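PDB 1JK0: ribonucleoside-diphosphate reductase small chain 2, which pairs with the other yeast ribonucleotide reductase small subunit, enabling its proper folding and its assembly with the large subunits for deoxyribonucleotide synthesis. Local coordinates for residues B[15-19]-B[172-177]; B[84-90]-B[147-151]; B[54-58]-B[119-123]; B[61-67]-B[206-212]. All coordinates share one frame; numbering follows the deposited sequence.

Contact 1: B[15-19]-B[172-177]; sequences RHDMK and DSLYAE
Two basic side chains of residues 15-19 converge on Asp172. Lys19 crosses it at about a right angle and ends with Lys19 NZ 2.7 Å from Asp172 OD1, a hydrogen-bonded salt bridge that meets the oxygen nearly head-on. Arg15 reaches the other oxygen more loosely: Asp172 OD2 lies at the guanidinium edge, near its plane, and the bridge from Arg15 NH1 is long at 3.7 Å. Glu177 approaches the same guanidinium over one face, with the two planes 81° apart. Glu177 OE1 is 3.4 Å from Arg15 NE, yet no N-H points at it, so this attraction is purely electrostatic. Leu174 is the N-cap residue of helix 175-188, and its N-H is taken by Glu177 OE2, three residues on, from above the carboxylate plane. The leucine fork straddles the helix side: Leu174 CD1 packs on Met18 CB at 3.3 Å, while CD2 touches Lys19 CG. Bent at its thioether, Met18 brings CE to Ala176 CB, 3.4 Å away. The N-terminal helix 13-21 is thereby held to the start of helix 175-188, with Ile242 of helix 240-258 packing on Arg15 and Glu177 and Phe231 of helix 207-232 on Ala176.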
loop_
_atom_site.group_PDB
_atom_site.type_symbol
_atom_site.label_atom_id
_atom_site.label_comp_id
_atom_site.label_asym_id
_atom_site.label_seq_id
_atom_site.Cartn_x
_atom_site.Cartn_y
_atom_site.Cartn_z
ATOM N N ARG B 15 23.289 15.911 21.894
ATOM C CA ARG B 15 22.410 15.702 20.756
ATOM C C ARG B 15 23.279 15.457 19.522
ATOM O O ARG B 15 22.898 14.714 18.624
ATOM C CB ARG B 15 21.513 16.918 20.534
ATOM C CG ARG B 15 20.578 16.770 19.344
ATOM C CD ARG B 15 19.653 17.973 19.187
ATOM N NE ARG B 15 18.725 18.108 20.310
ATOM C CZ ARG B 15 17.771 19.034 20.377
ATOM N NH1 ARG B 15 17.616 19.905 19.386
ATOM N NH2 ARG B 15 16.973 19.101 21.436
ATOM N N HIS B 16 24.455 16.077 19.489
ATOM C CA HIS B 16 25.381 15.901 18.364
ATOM C C HIS B 16 25.878 14.452 18.277
ATOM O O HIS B 16 26.109 13.932 17.180
ATOM C CB HIS B 16 26.594 16.829 18.506
ATOM C CG HIS B 16 27.663 16.583 17.485
ATOM N ND1 HIS B 16 27.534 16.961 16.164
ATOM C CD2 HIS B 16 28.856 15.950 17.579
ATOM C CE1 HIS B 16 28.601 16.569 15.490
ATOM N NE2 HIS B 16 29.418 15.952 16.324
ATOM N N ASP B 17 26.051 13.820 19.438
ATOM C CA ASP B 17 26.522 12.441 19.513
ATOM C C ASP B 17 25.452 11.452 19.061
ATOM O O ASP B 17 25.743 10.498 18.336
ATOM C CB ASP B 17 26.964 12.110 20.939
ATOM C CG ASP B 17 28.211 12.879 21.359
ATOM O OD1 ASP B 17 28.744 12.590 22.451
ATOM O OD2 ASP B 17 28.659 13.770 20.603
ATOM N N MET B 18 24.212 11.682 19.491
ATOM C CA MET B 18 23.102 10.820 19.112
ATOM C C MET B 18 22.969 10.851 17.586
ATOM O O MET B 18 22.718 9.829 16.949
ATOM C CB MET B 18 21.816 11.309 19.774
ATOM C CG MET B 18 20.840 10.197 20.110
ATOM S SD MET B 18 19.385 10.722 21.069
ATOM C CE MET B 18 18.105 10.398 19.913
ATOM N N LYS B 19 23.149 12.029 17.000
ATOM C CA LYS B 19 23.067 12.182 15.552
ATOM C C LYS B 19 24.071 11.249 14.859
ATOM O O LYS B 19 23.787 10.696 13.798
ATOM C CB LYS B 19 23.367 13.630 15.143
ATOM C CG LYS B 19 22.439 14.697 15.731
ATOM C CD LYS B 19 23.005 16.105 15.498
ATOM C CE LYS B 19 22.119 17.200 16.094
ATOM N NZ LYS B 19 20.849 17.419 15.338
ATOM N N ASP B 172 16.880 19.880 12.099
ATOM C CA ASP B 172 17.640 19.634 13.309
ATOM C C ASP B 172 16.840 18.827 14.327
ATOM O O ASP B 172 16.468 19.332 15.390
ATOM C CB ASP B 172 18.089 20.967 13.904
ATOM C CG ASP B 172 18.857 20.799 15.189
ATOM O OD1 ASP B 172 19.779 19.949 15.233
ATOM O OD2 ASP B 172 18.538 21.528 16.152
ATOM N N SER B 173 16.584 17.566 13.985
ATOM C CA SER B 173 15.835 16.649 14.847
ATOM C C SER B 173 16.395 15.228 14.771
ATOM O O SER B 173 17.019 14.850 13.781
ATOM C CB SER B 173 14.362 16.625 14.435
ATOM O OG SER B 173 14.217 16.161 13.102
ATOM N N LEU B 174 16.167 14.447 15.822
ATOM C CA LEU B 174 16.628 13.062 15.873
ATOM C C LEU B 174 15.442 12.101 15.824
ATOM O O LEU B 174 14.344 12.436 16.273
ATOM C CB LEU B 174 17.419 12.818 17.150
ATOM C CG LEU B 174 18.787 13.488 17.253
ATOM C CD1 LEU B 174 19.356 13.266 18.652
ATOM C CD2 LEU B 174 19.717 12.920 16.199
ATOM N N TYR B 175 15.675 10.904 15.292
ATOM C CA TYR B 175 14.635 9.886 15.154
ATOM C C TYR B 175 13.875 9.611 16.444
ATOM O O TYR B 175 12.638 9.599 16.463
ATOM C CB TYR B 175 15.243 8.584 14.638
ATOM C CG TYR B 175 14.229 7.482 14.447
ATOM C CD1 TYR B 175 13.172 7.635 13.557
ATOM C CD2 TYR B 175 14.312 6.294 15.172
ATOM C CE1 TYR B 175 12.223 6.639 13.392
ATOM C CE2 TYR B 175 13.369 5.290 15.012
ATOM C CZ TYR B 175 12.326 5.470 14.119
ATOM O OH TYR B 175 11.389 4.483 13.948
ATOM N N ALA B 176 14.614 9.383 17.524
ATOM C CA ALA B 176 13.983 9.114 18.802
ATOM C C ALA B 176 13.055 10.264 19.147
ATOM O O ALA B 176 11.942 10.045 19.614
ATOM C CB ALA B 176 15.030 8.945 19.878
ATOM N N GLU B 177 13.517 11.491 18.910
ATOM C CA GLU B 177 12.711 12.667 19.190
ATOM C C GLU B 177 11.431 12.663 18.363
ATOM O O GLU B 177 10.323 12.690 18.919
ATOM C CB GLU B 177 13.513 13.937 18.915
ATOM C CG GLU B 177 14.515 14.260 20.012
ATOM C CD GLU B 177 15.415 15.433 19.672
ATOM O OE1 GLU B 177 16.279 15.764 20.512
ATOM O OE2 GLU B 177 15.263 16.013 18.571
#

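Contact 2: B[84-90]-B[147-151]; sequences NLLALSI and LFKEI
Phe148 packs across Asn84, Ala87 and Leu88 on one side of a helix. Starting at the root of the side chain, CB lies against the side-chain amide oxygen OD1 of Asn84, and Phe148 CG is still 4.0 Å from Asn84 OD1; the amide and ring planes are nearly perpendicular, 85° apart. Because CG stands anti to the backbone N (chi1 170°), the ring is carried on toward the helix. Phe148 CD1 then comes within 4.0 Å of Ala87 CB. Further out, Phe148 CE1 and CZ each lie 3.5 Å from Leu88 CD2, which sits over the ring face in a CH-pi contact, 3.8 Å from the centroid and 27° off the normal. Ile151 C lies over the rim of the opposite face. Lys149 folds back at chi2, chi3 and chi4, which brings its methylene CE to within 3.4 Å of Ala87 CB. This contact joins helix 78-89 to the loop between helices 111-138 and 155-166. Leu86, on the same helix, packs on Met134 and Val135 of helix 111-138, Leu85 meets Met197 of helix 191-200, and the partner subunit packs on Ile90 and Lys149.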
loop_
_atom_site.group_PDB
_atom_site.type_symbol
_atom_site.label_atom_id
_atom_site.label_comp_id
_atom_site.label_asym_id
_atom_site.label_seq_id
_atom_site.Cartn_x
_atom_site.Cartn_y
_atom_site.Cartn_z
ATOM N N ASN B 84 -17.758 20.932 14.873
ATOM C CA ASN B 84 -16.322 21.187 14.771
ATOM C C ASN B 84 -15.527 19.896 14.999
ATOM O O ASN B 84 -14.583 19.596 14.264
ATOM C CB ASN B 84 -15.902 22.256 15.792
ATOM C CG ASN B 84 -16.618 23.586 15.581
ATOM O OD1 ASN B 84 -16.441 24.252 14.552
ATOM N ND2 ASN B 84 -17.435 23.977 16.556
ATOM N N LEU B 85 -15.928 19.140 16.023
ATOM C CA LEU B 85 -15.304 17.861 16.385
ATOM C C LEU B 85 -15.071 17.019 15.137
ATOM O O LEU B 85 -13.987 16.472 14.935
ATOM C CB LEU B 85 -16.217 17.101 17.351
ATOM C CG LEU B 85 -15.715 15.833 18.043
ATOM C CD1 LEU B 85 -15.421 14.744 17.023
ATOM C CD2 LEU B 85 -14.480 16.170 18.851
ATOM N N LEU B 86 -16.102 16.908 14.309
ATOM C CA LEU B 86 -15.997 16.154 13.077
ATOM C C LEU B 86 -15.188 16.980 12.099
ATOM O O LEU B 86 -14.204 16.508 11.545
ATOM C CB LEU B 86 -17.384 15.871 12.486
ATOM C CG LEU B 86 -18.406 15.159 13.380
ATOM C CD1 LEU B 86 -19.648 14.812 12.566
ATOM C CD2 LEU B 86 -17.787 13.910 13.977
ATOM N N ALA B 87 -15.608 18.228 11.912
ATOM C CA ALA B 87 -14.953 19.153 10.988
ATOM C C ALA B 87 -13.441 19.223 11.169
ATOM O O ALA B 87 -12.707 19.453 10.208
ATOM C CB ALA B 87 -15.557 20.540 11.122
ATOM N N LEU B 88 -12.968 19.039 12.395
ATOM C CA LEU B 88 -11.533 19.069 12.622
ATOM C C LEU B 88 -10.941 17.803 11.997
ATOM O O LEU B 88 -10.262 17.851 10.961
ATOM C CB LEU B 88 -11.237 19.113 14.125
ATOM C CG LEU B 88 -11.608 20.436 14.801
ATOM C CD1 LEU B 88 -11.372 20.343 16.298
ATOM C CD2 LEU B 88 -10.781 21.570 14.188
ATOM N N SER B 89 -11.243 16.673 12.633
ATOM C CA SER B 89 -10.786 15.351 12.217
ATOM C C SER B 89 -10.925 15.093 10.716
ATOM O O SER B 89 -10.019 14.562 10.071
ATOM C CB SER B 89 -11.587 14.296 12.970
ATOM O OG SER B 89 -11.892 14.731 14.282
ATOM N N ILE B 90 -12.077 15.459 10.174
ATOM C CA ILE B 90 -12.376 15.252 8.768
ATOM C C ILE B 90 -11.617 16.254 7.907
ATOM O O ILE B 90 -10.532 16.697 8.279
ATOM C CB ILE B 90 -13.903 15.379 8.541
ATOM C CG1 ILE B 90 -14.292 14.920 7.136
ATOM C CG2 ILE B 90 -14.332 16.816 8.748
ATOM C CD1 ILE B 90 -15.796 15.011 6.891
ATOM N N LEU B 147 -19.699 25.189 10.420
ATOM C CA LEU B 147 -19.098 26.513 10.419
ATOM C C LEU B 147 -17.589 26.482 10.199
ATOM O O LEU B 147 -17.108 26.918 9.152
ATOM C CB LEU B 147 -19.418 27.218 11.737
ATOM C CG LEU B 147 -19.774 28.705 11.678
ATOM C CD1 LEU B 147 -20.281 29.140 13.044
ATOM C CD2 LEU B 147 -18.567 29.528 11.251
ATOM N N PHE B 148 -16.849 25.960 11.178
ATOM C CA PHE B 148 -15.384 25.892 11.101
ATOM C C PHE B 148 -14.822 25.438 9.753
ATOM O O PHE B 148 -13.737 25.861 9.358
ATOM C CB PHE B 148 -14.827 24.996 12.230
ATOM C CG PHE B 148 -13.352 24.668 12.091
ATOM C CD1 PHE B 148 -12.933 23.548 11.368
ATOM C CD2 PHE B 148 -12.380 25.490 12.663
ATOM C CE1 PHE B 148 -11.569 23.250 11.215
ATOM C CE2 PHE B 148 -11.013 25.202 12.515
ATOM C CZ PHE B 148 -10.611 24.079 11.789
ATOM N N LYS B 149 -15.557 24.587 9.047
ATOM C CA LYS B 149 -15.101 24.081 7.757
ATOM C C LYS B 149 -14.558 25.199 6.843
ATOM O O LYS B 149 -13.597 24.987 6.101
ATOM C CB LYS B 149 -16.249 23.335 7.064
ATOM C CG LYS B 149 -15.824 22.207 6.119
ATOM C CD LYS B 149 -15.374 20.970 6.879
ATOM C CE LYS B 149 -16.464 20.473 7.816
ATOM N NZ LYS B 149 -17.745 20.189 7.117
ATOM N N GLU B 150 -15.156 26.388 6.901
ATOM C CA GLU B 150 -14.706 27.502 6.057
ATOM C C GLU B 150 -13.427 28.165 6.558
ATOM O O GLU B 150 -12.587 28.594 5.763
ATOM C CB GLU B 150 -15.814 28.562 5.926
ATOM C CG GLU B 150 -16.695 28.422 4.673
ATOM C CD GLU B 150 -16.042 28.989 3.411
ATOM O OE1 GLU B 150 -14.879 28.629 3.117
ATOM O OE2 GLU B 150 -16.698 29.791 2.710
ATOM N N ILE B 151 -13.291 28.242 7.879
ATOM C CA ILE B 151 -12.127 28.861 8.516
ATOM C C ILE B 151 -11.201 27.816 9.141
ATOM O O ILE B 151 -10.700 27.999 10.256
ATOM C CB ILE B 151 -12.569 29.861 9.616
ATOM C CG1 ILE B 151 -13.545 29.178 10.581
ATOM C CG2 ILE B 151 -13.215 31.090 8.973
ATOM C CD1 ILE B 151 -14.075 30.085 11.683
#

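Contact 3: B[54-58]-B[119-123]; sequences ASFWT and FQIMM
Sulfur-aromatic contacts come first: two methionines of helix 111-138 meet the CD1 side of the Phe56 ring. Met122 SD is at the edge of the phenyl ring, 5.2 Å from its centroid, and Met123 SD approaches obliquely at 5.0 Å. Both thioether chains are bent at chi2 and chi3, and the bends turn Met122 CE to Phe56 and Met123 CE to Trp57. A CH-pi contact follows one residue on: Met123 CE lies over the five-membered ring of Trp57, 3.6 Å from its centroid and 26° off the normal. The indole NE1 is hydrogen-bonded to Asp219 of helix 207-232, fixing the ring beneath the methyl, and Tyr127 meets it with its plane at a shallow angle. Within this ferritin-like helical bundle the pair resembles, and probably corresponds to, the tryptophan-aspartate pair of the electron-transfer path in iron-bearing class I small subunits. Plain apolar packing completes the contact. Phe119 directs its edge at Phe56, with Phe119 CZ 3.8 Å from Phe56 CB, and Met122 CE touches Phe56 CD1 at 3.6 Å. That same methyl also lies over one face of the Phe119 ring. An aromatic side chain of the partner subunit stacks on Phe56, and Met122 also packs on an aromatic side chain of that subunit.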
loop_
_atom_site.group_PDB
_atom_site.type_symbol
_atom_site.label_atom_id
_atom_site.label_comp_id
_atom_site.label_asym_id
_atom_site.label_seq_id
_atom_site.Cartn_x
_atom_site.Cartn_y
_atom_site.Cartn_z
ATOM N N ALA B 54 -5.957 -7.799 12.909
ATOM C CA ALA B 54 -7.118 -8.551 13.381
ATOM C C ALA B 54 -8.322 -7.673 13.706
ATOM O O ALA B 54 -9.459 -8.143 13.654
ATOM C CB ALA B 54 -6.749 -9.363 14.610
ATOM N N SER B 55 -8.081 -6.406 14.033
ATOM C CA SER B 55 -9.159 -5.489 14.383
ATOM C C SER B 55 -9.751 -4.735 13.197
ATOM O O SER B 55 -10.631 -3.884 13.377
ATOM C CB SER B 55 -8.661 -4.463 15.398
ATOM O OG SER B 55 -7.903 -3.426 14.760
ATOM N N PHE B 56 -9.267 -5.023 11.994
ATOM C CA PHE B 56 -9.767 -4.355 10.801
ATOM C C PHE B 56 -11.305 -4.220 10.758
ATOM O O PHE B 56 -12.036 -5.210 10.811
ATOM C CB PHE B 56 -9.270 -5.104 9.569
ATOM C CG PHE B 56 -9.861 -4.620 8.282
ATOM C CD1 PHE B 56 -9.512 -3.380 7.764
ATOM C CD2 PHE B 56 -10.781 -5.392 7.600
ATOM C CE1 PHE B 56 -10.074 -2.912 6.575
ATOM C CE2 PHE B 56 -11.348 -4.938 6.415
ATOM C CZ PHE B 56 -10.995 -3.690 5.903
ATOM N N TRP B 57 -11.788 -2.985 10.671
ATOM C CA TRP B 57 -13.220 -2.718 10.598
ATOM C C TRP B 57 -13.465 -1.655 9.520
ATOM O O TRP B 57 -12.528 -0.991 9.048
ATOM C CB TRP B 57 -13.753 -2.231 11.950
ATOM C CG TRP B 57 -13.052 -1.014 12.494
ATOM C CD1 TRP B 57 -11.820 -0.967 13.091
ATOM C CD2 TRP B 57 -13.537 0.340 12.468
ATOM N NE1 TRP B 57 -11.513 0.329 13.438
ATOM C CE2 TRP B 57 -12.549 1.149 13.070
ATOM C CE3 TRP B 57 -14.714 0.945 11.992
ATOM C CZ2 TRP B 57 -12.703 2.537 13.215
ATOM C CZ3 TRP B 57 -14.867 2.318 12.134
ATOM C CH2 TRP B 57 -13.866 3.102 12.744
ATOM N N THR B 58 -14.720 -1.486 9.126
ATOM C CA THR B 58 -15.039 -0.512 8.094
ATOM C C THR B 58 -16.236 0.375 8.458
ATOM O O THR B 58 -16.923 0.139 9.459
ATOM C CB THR B 58 -15.333 -1.219 6.775
ATOM O OG1 THR B 58 -16.454 -2.100 6.943
ATOM C CG2 THR B 58 -14.101 -2.020 6.320
ATOM N N PHE B 119 -0.790 -0.305 7.161
ATOM C CA PHE B 119 -2.101 -0.621 7.698
ATOM C C PHE B 119 -2.686 0.596 8.367
ATOM O O PHE B 119 -3.878 0.894 8.230
ATOM C CB PHE B 119 -2.005 -1.733 8.725
ATOM C CG PHE B 119 -3.283 -2.465 8.930
ATOM C CD1 PHE B 119 -3.689 -3.418 8.015
ATOM C CD2 PHE B 119 -4.093 -2.188 10.010
ATOM C CE1 PHE B 119 -4.894 -4.096 8.175
ATOM C CE2 PHE B 119 -5.306 -2.866 10.180
ATOM C CZ PHE B 119 -5.704 -3.819 9.255
ATOM N N GLN B 120 -1.843 1.293 9.111
ATOM C CA GLN B 120 -2.278 2.485 9.804
ATOM C C GLN B 120 -2.813 3.530 8.832
ATOM O O GLN B 120 -3.937 3.980 9.000
ATOM C CB GLN B 120 -1.139 3.053 10.641
ATOM C CG GLN B 120 -1.486 4.315 11.353
ATOM C CD GLN B 120 -0.335 4.836 12.147
ATOM O OE1 GLN B 120 -0.332 5.988 12.564
ATOM N NE2 GLN B 120 0.661 3.988 12.374
ATOM N N ILE B 121 -2.054 3.914 7.807
ATOM C CA ILE B 121 -2.613 4.914 6.895
ATOM C C ILE B 121 -3.859 4.355 6.232
ATOM O O ILE B 121 -4.779 5.108 5.929
ATOM C CB ILE B 121 -1.654 5.412 5.743
ATOM C CG1 ILE B 121 -1.807 4.522 4.518
ATOM C CG2 ILE B 121 -0.210 5.507 6.224
ATOM C CD1 ILE B 121 -1.115 5.071 3.265
ATOM N N MET B 122 -3.898 3.047 6.000
ATOM C CA MET B 122 -5.074 2.447 5.369
ATOM C C MET B 122 -6.331 2.672 6.222
ATOM O O MET B 122 -7.388 3.044 5.707
ATOM C CB MET B 122 -4.852 0.950 5.134
ATOM C CG MET B 122 -6.060 0.200 4.564
ATOM S SD MET B 122 -7.335 -0.155 5.805
ATOM C CE MET B 122 -6.610 -1.594 6.635
ATOM N N MET B 123 -6.203 2.440 7.528
ATOM C CA MET B 123 -7.301 2.633 8.474
ATOM C C MET B 123 -7.688 4.108 8.633
ATOM O O MET B 123 -8.845 4.426 8.902
ATOM C CB MET B 123 -6.918 2.072 9.855
ATOM C CG MET B 123 -6.933 0.557 9.963
ATOM S SD MET B 123 -8.488 -0.204 9.392
ATOM C CE MET B 123 -9.641 0.275 10.661
#

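Contact 4: B[61-67]-B[206-212]; sequences EIELAKD and MPGLAMA
The Asp67 carboxylate is set against the first turn of helix 207-232, and Gly208 N approaches it from above its plane, 61° out of it. The hydrogen bond from Gly208 N to Asp67 OD1 is 2.7 Å long, with 152° at the hydrogen. Pro207 N is also close to OD1 but has no hydrogen to give, so of these two nitrogens the glycine alone binds the oxygen. The other oxygen, Asp67 OD2, faces Leu209 N from 3.6 Å, too far for a bond. With Asp67 CG anti to the backbone N (chi1 -179°), the carboxylate extends from the loop to the helix start, where the nearby peptide N-H groups would be expected to favour its negative charge. A second carboxylate, that of Glu63, stays within the loop: its OE2 takes Ala65 N on the anti side, close to its plane.

Gly208, without a side chain, lets the loop come near; Gly208 CA makes a CA-H...O contact of 3.5 Å with Glu63 O. Farther along, Ile62 CD1 meets Ala212 CB at 3.4 Å, while Met211 SD lies 3.8 Å from Glu61 O. Val130 and Met134 of helix 111-138 pack on Ile62 and Leu64 respectively. The arrangement is that of an acidic loop residue bound to a first-turn N-H, where an irregular connection crosses the start of a long helix of the ferritin-like bundle.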
loop_
_atom_site.group_PDB
_atom_site.type_symbol
_atom_site.label_atom_id
_atom_site.label_comp_id
_atom_site.label_asym_id
_atom_site.label_seq_id
_atom_site.Cartn_x
_atom_site.Cartn_y
_atom_site.Cartn_z
ATOM N N GLU B 61 -19.575 -1.369 8.712
ATOM C CA GLU B 61 -19.834 -2.114 9.943
ATOM C C GLU B 61 -20.393 -1.214 11.031
ATOM O O GLU B 61 -20.569 -1.638 12.176
ATOM C CB GLU B 61 -18.553 -2.810 10.435
ATOM C CG GLU B 61 -18.276 -4.125 9.717
ATOM C CD GLU B 61 -17.072 -4.882 10.253
ATOM O OE1 GLU B 61 -16.988 -6.099 9.986
ATOM O OE2 GLU B 61 -16.209 -4.281 10.927
ATOM N N ILE B 62 -20.674 0.032 10.657
ATOM C CA ILE B 62 -21.219 1.018 11.578
ATOM C C ILE B 62 -22.587 1.492 11.125
ATOM O O ILE B 62 -22.773 1.848 9.960
ATOM C CB ILE B 62 -20.298 2.237 11.682
ATOM C CG1 ILE B 62 -19.058 1.869 12.491
ATOM C CG2 ILE B 62 -21.034 3.399 12.328
ATOM C CD1 ILE B 62 -18.069 3.002 12.653
ATOM N N GLU B 63 -23.539 1.496 12.054
ATOM C CA GLU B 63 -24.903 1.933 11.774
ATOM C C GLU B 63 -25.211 3.319 12.356
ATOM O O GLU B 63 -25.204 3.519 13.572
ATOM C CB GLU B 63 -25.906 0.927 12.339
ATOM C CG GLU B 63 -27.329 1.234 11.943
ATOM C CD GLU B 63 -27.543 1.084 10.453
ATOM O OE1 GLU B 63 -27.761 -0.057 9.994
ATOM O OE2 GLU B 63 -27.473 2.106 9.737
ATOM N N LEU B 64 -25.476 4.281 11.483
ATOM C CA LEU B 64 -25.803 5.622 11.938
ATOM C C LEU B 64 -27.302 5.823 11.818
ATOM O O LEU B 64 -27.852 6.802 12.319
ATOM C CB LEU B 64 -25.089 6.671 11.097
ATOM C CG LEU B 64 -23.577 6.738 11.237
ATOM C CD1 LEU B 64 -23.085 7.964 10.476
ATOM C CD2 LEU B 64 -23.195 6.815 12.713
ATOM N N ALA B 65 -27.957 4.901 11.124
ATOM C CA ALA B 65 -29.396 4.992 10.968
ATOM C C ALA B 65 -29.922 4.801 12.373
ATOM O O ALA B 65 -29.284 4.133 13.186
ATOM C CB ALA B 65 -29.905 3.882 10.048
ATOM N N LYS B 66 -31.072 5.388 12.669
ATOM C CA LYS B 66 -31.632 5.252 14.001
ATOM C C LYS B 66 -30.583 5.579 15.060
ATOM O O LYS B 66 -30.584 5.020 16.156
ATOM C CB LYS B 66 -32.172 3.831 14.206
ATOM C CG LYS B 66 -33.592 3.618 13.676
ATOM C CD LYS B 66 -34.582 4.594 14.324
ATOM C CE LYS B 66 -34.527 4.530 15.846
ATOM N NZ LYS B 66 -35.437 5.521 16.479
ATOM N N ASP B 67 -29.678 6.478 14.697
ATOM C CA ASP B 67 -28.615 6.949 15.585
ATOM C C ASP B 67 -28.660 8.467 15.446
ATOM O O ASP B 67 -28.182 9.201 16.306
ATOM C CB ASP B 67 -27.242 6.425 15.133
ATOM C CG ASP B 67 -26.107 6.877 16.047
ATOM O OD1 ASP B 67 -26.012 6.371 17.183
ATOM O OD2 ASP B 67 -25.310 7.745 15.635
ATOM N N MET B 206 -26.860 7.588 21.210
ATOM C CA MET B 206 -26.106 7.380 19.966
ATOM C C MET B 206 -25.188 6.150 19.964
ATOM O O MET B 206 -23.980 6.270 20.171
ATOM C CB MET B 206 -25.267 8.625 19.635
ATOM C CG MET B 206 -26.057 9.921 19.535
ATOM S SD MET B 206 -25.152 11.270 18.722
ATOM C CE MET B 206 -24.070 11.825 20.036
ATOM N N PRO B 207 -25.745 4.953 19.708
ATOM C CA PRO B 207 -24.952 3.716 19.683
ATOM C C PRO B 207 -23.891 3.720 18.590
ATOM O O PRO B 207 -22.839 3.091 18.726
ATOM C CB PRO B 207 -26.003 2.631 19.437
ATOM C CG PRO B 207 -27.247 3.219 20.003
ATOM C CD PRO B 207 -27.173 4.650 19.530
ATOM N N GLY B 208 -24.189 4.431 17.507
ATOM C CA GLY B 208 -23.277 4.509 16.380
ATOM C C GLY B 208 -21.999 5.261 16.678
ATOM O O GLY B 208 -20.931 4.656 16.787
ATOM N N LEU B 209 -22.099 6.581 16.801
ATOM C CA LEU B 209 -20.934 7.399 17.096
ATOM C C LEU B 209 -20.144 6.757 18.223
ATOM O O LEU B 209 -18.942 6.961 18.346
ATOM C CB LEU B 209 -21.367 8.806 17.508
ATOM C CG LEU B 209 -20.252 9.731 17.997
ATOM C CD1 LEU B 209 -19.283 10.020 16.862
ATOM C CD2 LEU B 209 -20.856 11.021 18.527
ATOM N N ALA B 210 -20.838 5.975 19.039
ATOM C CA ALA B 210 -20.224 5.296 20.168
ATOM C C ALA B 210 -19.257 4.197 19.722
ATOM O O ALA B 210 -18.111 4.162 20.183
ATOM C CB ALA B 210 -21.303 4.717 21.063
ATOM N N MET B 211 -19.703 3.307 18.833
ATOM C CA MET B 211 -18.845 2.220 18.348
ATOM C C MET B 211 -17.698 2.801 17.530
ATOM O O MET B 211 -16.541 2.396 17.684
ATOM C CB MET B 211 -19.637 1.238 17.476
ATOM C CG MET B 211 -18.872 -0.033 17.103
ATOM S SD MET B 211 -19.678 -0.989 15.774
ATOM C CE MET B 211 -20.767 -2.097 16.703
ATOM N N ALA B 212 -18.026 3.751 16.658
ATOM C CA ALA B 212 -17.024 4.400 15.827
ATOM C C ALA B 212 -15.970 5.044 16.708
ATOM O O ALA B 212 -14.786 4.987 16.400
ATOM C CB ALA B 212 -17.670 5.452 14.940
#

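In the fold
Contacts 3 and 4 adjoin along the connection from helix 43-54 to helix 78-89: Trp57 CZ3 of contact 3 packs on Ile62 CD1 of contact 4 at 3.3 Å, and their centres are 18 Å apart. Contact 2 approaches contact 4 to about 5 Å between nearest atoms without touching. All three lie near Tyr131, the predicted active-site residue: the side chains of Ile90, Leu209 and Trp57 come within about 4, 6 and 8 Å of its side chain. Contact 1 touches none of the others; its nearest atoms are about 11 Å from contact 3, and its centre is 44 Å from that of contact 4. In sequence, contacts 2 and 3 interleave, as do contacts 1 and 4 and contacts 3 and 4.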